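Local coordinates for peptidase S9 prolyl oligopeptidase catalytic domain-containing protein (Pyrococcus horikoshii, PDB 4HXF) that is an acylaminoacyl peptidase, a serine protease of the prolyl oligopeptidase family that assembles into a self-compartmentalizing hexamer, at residues Y239-G251 with I260-V274. Sequence-based numbering, arbitrary orientation.
Sequences YVSEHDKIYIYDG and IDREVAQAKIRNGKV. With MG (magnesium ion), chain D.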
# COMPACT_ATOMS: atom_id res chain seq x y z
N TYR A 239 47.70 -26.97 -17.54
CA TYR A 239 47.33 -26.00 -16.49
C TYR A 239 46.27 -25.05 -17.02
O TYR A 239 46.44 -24.62 -18.20
CB TYR A 239 48.56 -25.13 -16.16
CG TYR A 239 49.75 -26.05 -15.75
CD1 TYR A 239 49.78 -26.63 -14.52
CD2 TYR A 239 50.75 -26.37 -16.65
CE1 TYR A 239 50.80 -27.51 -14.12
CE2 TYR A 239 51.80 -27.20 -16.30
CZ TYR A 239 51.79 -27.80 -15.06
OH TYR A 239 52.80 -28.71 -14.68
N VAL A 240 45.32 -24.68 -16.20
CA VAL A 240 44.29 -23.74 -16.61
C VAL A 240 44.98 -22.42 -16.91
O VAL A 240 44.57 -21.63 -17.77
CB VAL A 240 43.27 -23.62 -15.47
CG1 VAL A 240 42.31 -22.50 -15.75
CG2 VAL A 240 42.48 -24.96 -15.36
N SER A 241 46.07 -22.17 -16.18
CA SER A 241 46.88 -20.91 -16.36
C SER A 241 47.62 -20.77 -17.69
O SER A 241 48.20 -19.69 -17.93
CB SER A 241 47.86 -20.73 -15.21
OG SER A 241 47.14 -20.73 -13.90
N GLU A 242 47.71 -21.82 -18.48
CA GLU A 242 48.27 -21.73 -19.84
C GLU A 242 47.53 -20.67 -20.64
O GLU A 242 46.33 -20.48 -20.40
CB GLU A 242 48.25 -23.10 -20.57
CG GLU A 242 49.23 -24.11 -20.09
CD GLU A 242 48.88 -25.45 -20.80
OE1 GLU A 242 48.73 -25.46 -22.05
OE2 GLU A 242 49.01 -26.41 -20.14
N HIS A 243 48.22 -20.03 -21.60
CA HIS A 243 47.60 -19.04 -22.40
C HIS A 243 46.49 -19.63 -23.22
O HIS A 243 46.79 -20.52 -24.06
CB HIS A 243 48.62 -18.36 -23.28
CG HIS A 243 49.53 -17.34 -22.57
ND1 HIS A 243 49.28 -16.78 -21.32
CD2 HIS A 243 50.73 -16.80 -23.00
CE1 HIS A 243 50.24 -15.89 -21.05
NE2 HIS A 243 51.14 -15.88 -22.07
N ASP A 244 45.30 -19.08 -23.10
CA ASP A 244 44.22 -19.38 -24.08
C ASP A 244 44.44 -18.82 -25.41
O ASP A 244 44.88 -17.67 -25.57
CB ASP A 244 42.90 -18.93 -23.53
CG ASP A 244 42.49 -19.76 -22.35
OD1 ASP A 244 42.27 -20.96 -22.47
OD2 ASP A 244 42.58 -19.31 -21.19
N LYS A 245 44.25 -19.67 -26.40
CA LYS A 245 44.38 -19.30 -27.79
C LYS A 245 43.04 -19.46 -28.54
O LYS A 245 42.00 -19.67 -27.98
CB LYS A 245 45.42 -20.19 -28.47
CG LYS A 245 46.80 -20.25 -27.81
CD LYS A 245 47.54 -18.88 -27.72
CE LYS A 245 48.98 -19.06 -27.13
NZ LYS A 245 49.99 -19.71 -28.07
N ILE A 246 43.04 -19.20 -29.81
CA ILE A 246 41.83 -19.36 -30.64
C ILE A 246 42.16 -20.24 -31.89
O ILE A 246 43.28 -20.25 -32.44
CB ILE A 246 41.24 -17.98 -31.09
CG1 ILE A 246 42.31 -17.17 -31.78
CG2 ILE A 246 40.52 -17.37 -29.89
CD1 ILE A 246 41.83 -15.75 -32.12
N TYR A 247 41.15 -20.97 -32.33
CA TYR A 247 41.19 -21.94 -33.38
C TYR A 247 39.91 -21.84 -34.22
O TYR A 247 38.83 -21.49 -33.68
CB TYR A 247 41.21 -23.37 -32.83
CG TYR A 247 42.32 -23.63 -31.88
CD1 TYR A 247 43.46 -24.21 -32.32
CD2 TYR A 247 42.23 -23.29 -30.57
CE1 TYR A 247 44.53 -24.39 -31.46
CE2 TYR A 247 43.23 -23.48 -29.70
CZ TYR A 247 44.42 -24.00 -30.17
OH TYR A 247 45.44 -24.16 -29.27
N ILE A 248 40.06 -22.06 -35.52
CA ILE A 248 38.92 -22.12 -36.45
C ILE A 248 38.66 -23.59 -36.68
O ILE A 248 39.57 -24.36 -37.01
CB ILE A 248 39.24 -21.34 -37.75
CG1 ILE A 248 39.24 -19.80 -37.45
CG2 ILE A 248 38.25 -21.72 -38.87
CD1 ILE A 248 39.90 -18.98 -38.61
N TYR A 249 37.40 -23.98 -36.55
CA TYR A 249 37.00 -25.34 -36.80
C TYR A 249 35.98 -25.41 -37.95
O TYR A 249 34.90 -24.88 -37.85
CB TYR A 249 36.48 -26.00 -35.56
CG TYR A 249 35.95 -27.39 -35.80
CD1 TYR A 249 36.80 -28.44 -36.16
CD2 TYR A 249 34.63 -27.66 -35.58
CE1 TYR A 249 36.31 -29.73 -36.34
CE2 TYR A 249 34.14 -28.91 -35.75
CZ TYR A 249 34.96 -29.93 -36.13
OH TYR A 249 34.37 -31.13 -36.27
N ASP A 250 36.33 -26.17 -38.99
CA ASP A 250 35.37 -26.37 -40.10
C ASP A 250 35.34 -27.81 -40.57
O ASP A 250 35.01 -28.09 -41.74
CB ASP A 250 35.83 -25.50 -41.22
CG ASP A 250 37.20 -25.92 -41.74
OD1 ASP A 250 37.77 -26.96 -41.33
OD2 ASP A 250 37.72 -25.16 -42.56
N GLY A 251 35.65 -28.72 -39.65
CA GLY A 251 36.06 -30.08 -40.03
C GLY A 251 37.43 -30.41 -39.53
O GLY A 251 37.68 -31.51 -39.05
N ILE A 260 52.39 -17.22 -31.57
CA ILE A 260 52.35 -15.98 -30.79
C ILE A 260 52.14 -16.44 -29.34
O ILE A 260 51.13 -17.10 -29.04
CB ILE A 260 51.21 -15.06 -31.21
CG1 ILE A 260 51.54 -14.47 -32.61
CG2 ILE A 260 51.03 -13.97 -30.18
CD1 ILE A 260 50.37 -13.69 -33.23
N ASP A 261 53.13 -16.20 -28.50
CA ASP A 261 53.11 -16.69 -27.10
C ASP A 261 52.49 -15.61 -26.15
O ASP A 261 53.16 -15.10 -25.22
CB ASP A 261 54.52 -17.07 -26.61
CG ASP A 261 54.55 -17.74 -25.25
OD1 ASP A 261 53.53 -18.17 -24.75
OD2 ASP A 261 55.69 -17.84 -24.76
N ARG A 262 51.26 -15.28 -26.44
CA ARG A 262 50.46 -14.32 -25.65
C ARG A 262 49.02 -14.87 -25.58
O ARG A 262 48.53 -15.69 -26.41
CB ARG A 262 50.51 -12.97 -26.31
CG ARG A 262 51.87 -12.33 -26.27
CD ARG A 262 52.32 -11.92 -24.87
NE ARG A 262 53.55 -11.16 -24.93
CZ ARG A 262 54.78 -11.69 -24.87
NH1 ARG A 262 54.95 -13.01 -24.91
NH2 ARG A 262 55.83 -10.88 -24.90
N GLU A 263 48.31 -14.47 -24.54
CA GLU A 263 46.95 -14.96 -24.32
C GLU A 263 45.91 -14.06 -25.04
O GLU A 263 45.98 -12.81 -24.96
CB GLU A 263 46.66 -14.99 -22.87
CG GLU A 263 45.23 -15.50 -22.59
CD GLU A 263 45.03 -15.96 -21.16
OE1 GLU A 263 45.07 -15.17 -20.22
OE2 GLU A 263 44.74 -17.17 -21.05
N VAL A 264 44.91 -14.66 -25.66
CA VAL A 264 43.74 -13.97 -26.24
C VAL A 264 42.78 -13.58 -25.12
O VAL A 264 42.39 -14.36 -24.24
CB VAL A 264 43.03 -14.82 -27.35
CG1 VAL A 264 41.73 -14.11 -27.87
CG2 VAL A 264 43.97 -15.16 -28.52
N ALA A 265 42.39 -12.29 -25.18
CA ALA A 265 41.42 -11.76 -24.24
C ALA A 265 39.99 -11.98 -24.78
O ALA A 265 39.16 -12.46 -23.99
CB ALA A 265 41.67 -10.26 -23.92
N GLN A 266 39.74 -11.66 -26.05
CA GLN A 266 38.42 -11.75 -26.62
C GLN A 266 38.61 -12.01 -28.05
O GLN A 266 39.60 -11.61 -28.62
CB GLN A 266 37.69 -10.40 -26.37
CG GLN A 266 36.33 -10.19 -26.95
CD GLN A 266 35.67 -8.85 -26.49
OE1 GLN A 266 36.28 -8.08 -25.68
NE2 GLN A 266 34.43 -8.58 -26.99
N ALA A 267 37.66 -12.67 -28.72
CA ALA A 267 37.76 -12.88 -30.11
C ALA A 267 36.32 -13.11 -30.76
O ALA A 267 35.42 -13.65 -30.11
CB ALA A 267 38.68 -14.12 -30.46
N LYS A 268 36.22 -12.69 -31.99
CA LYS A 268 35.00 -12.84 -32.84
C LYS A 268 35.33 -13.17 -34.24
O LYS A 268 36.31 -12.72 -34.78
CB LYS A 268 34.13 -11.49 -32.73
CG LYS A 268 33.60 -11.08 -31.42
CD LYS A 268 32.74 -9.75 -31.35
CE LYS A 268 32.34 -9.44 -29.86
NZ LYS A 268 31.19 -8.43 -29.71
N ILE A 269 34.44 -13.87 -34.95
CA ILE A 269 34.66 -14.17 -36.36
C ILE A 269 33.51 -13.55 -37.14
O ILE A 269 32.36 -13.63 -36.75
CB ILE A 269 34.81 -15.75 -36.56
CG1 ILE A 269 35.14 -16.21 -37.98
CG2 ILE A 269 33.57 -16.51 -36.07
CD1 ILE A 269 35.71 -17.64 -38.07
N ARG A 270 33.85 -12.91 -38.21
CA ARG A 270 32.76 -12.36 -39.09
C ARG A 270 33.30 -12.45 -40.48
O ARG A 270 34.37 -11.92 -40.74
CB ARG A 270 32.33 -10.92 -38.69
CG ARG A 270 31.27 -10.79 -37.54
CD ARG A 270 31.82 -10.08 -36.27
NE ARG A 270 30.86 -9.92 -35.14
CZ ARG A 270 30.44 -10.93 -34.37
NH1 ARG A 270 29.62 -10.69 -33.32
NH2 ARG A 270 30.87 -12.20 -34.62
N ASN A 271 32.62 -13.27 -41.32
CA ASN A 271 33.02 -13.46 -42.72
C ASN A 271 34.38 -14.10 -42.84
O ASN A 271 35.21 -13.57 -43.58
CB ASN A 271 33.06 -12.11 -43.45
N GLY A 272 34.65 -15.18 -42.09
CA GLY A 272 35.97 -15.84 -42.15
C GLY A 272 37.19 -15.04 -41.64
O GLY A 272 38.33 -15.66 -41.55
N LYS A 273 36.98 -13.75 -41.24
CA LYS A 273 38.07 -12.95 -40.54
C LYS A 273 37.83 -13.01 -39.06
O LYS A 273 36.70 -13.00 -38.62
CB LYS A 273 38.07 -11.48 -40.95
CG LYS A 273 38.00 -11.25 -42.45
CD LYS A 273 38.18 -9.75 -42.75
CE LYS A 273 38.17 -9.52 -44.28
NZ LYS A 273 39.20 -8.55 -44.76
N VAL A 274 38.93 -13.04 -38.33
CA VAL A 274 38.84 -13.06 -36.88
C VAL A 274 39.45 -11.78 -36.31
O VAL A 274 40.62 -11.38 -36.59
CB VAL A 274 39.60 -14.26 -36.31
CG1 VAL A 274 39.58 -14.30 -34.74
CG2 VAL A 274 39.00 -15.57 -36.89
MG MG D . 43.20 -17.87 -19.78
O HOH W 1 44.54 -19.19 -18.91
O HOH W 2 51.70 -19.57 -25.57
O HOH W 3 43.71 -16.41 -18.41
O HOH W 4 41.73 -18.70 -18.43
O HOH W 5 41.77 -16.49 -20.66
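Asp244 and Glu263 share a magnesium ion, each through one carboxylate oxygen: Asp244 OD2 and Glu263 OE2 both sit 2.1 Å from the metal. Their carboxylates lie side by side, pointing the same way with their planes nearly parallel (3° apart), and the cation lets Asp244 OD2 and Glu263 OE2 come within 3.0 Å of each other. Four waters complete an octahedron; one of them also donates to the carbonyls of Val240 and Glu242. With CG anti to the backbone N (chi1 180°) and the chain extended beyond it, Glu263 brings OE2 2.9 Å from Asp244 N, whose N-H is directed at the anti lone pair of that oxygen, almost straight at 175°. OE2 thus serves metal and backbone together, while OE1 takes a bond from Asn419 and Asp244 OD1 pairs with Lys237. The amide of Val264 returns a bond to Asp244 O. Nearby, Lys245 bends at chi2 and chi4 to bring NZ into a 3.0 Å hydrogen bond with Ile260 O.

His243 lays one ring face over Glu263 N, with Glu263 CB 3.5 Å from ND1. NE2 hydrogen-bonds Tyr421 O and ND1 hydrogen-bonds Lys389 NZ, so an alanine here would probably leave both without this partner and uncover the Glu263 backbone.

The two segments belong to successive four-stranded antiparallel blades of the beta-propeller, strand 245-249 in one and strands 264-270 and 273-280 in the next; the metal site lies at the blade ends facing the alpha/beta-hydrolase part of the chain.

Between the blades the packing is aliphatic. Ile246 sets CG2 against Ala267 CB at 3.8 Å and also touches Val264 CG1, while its CD1 meets Val274 CG1 tip to tip. Farther along, Ile248 slides past Val274 in the opposite direction, CD1 against CG2, and rests CG1 loosely against Ile269 CD1.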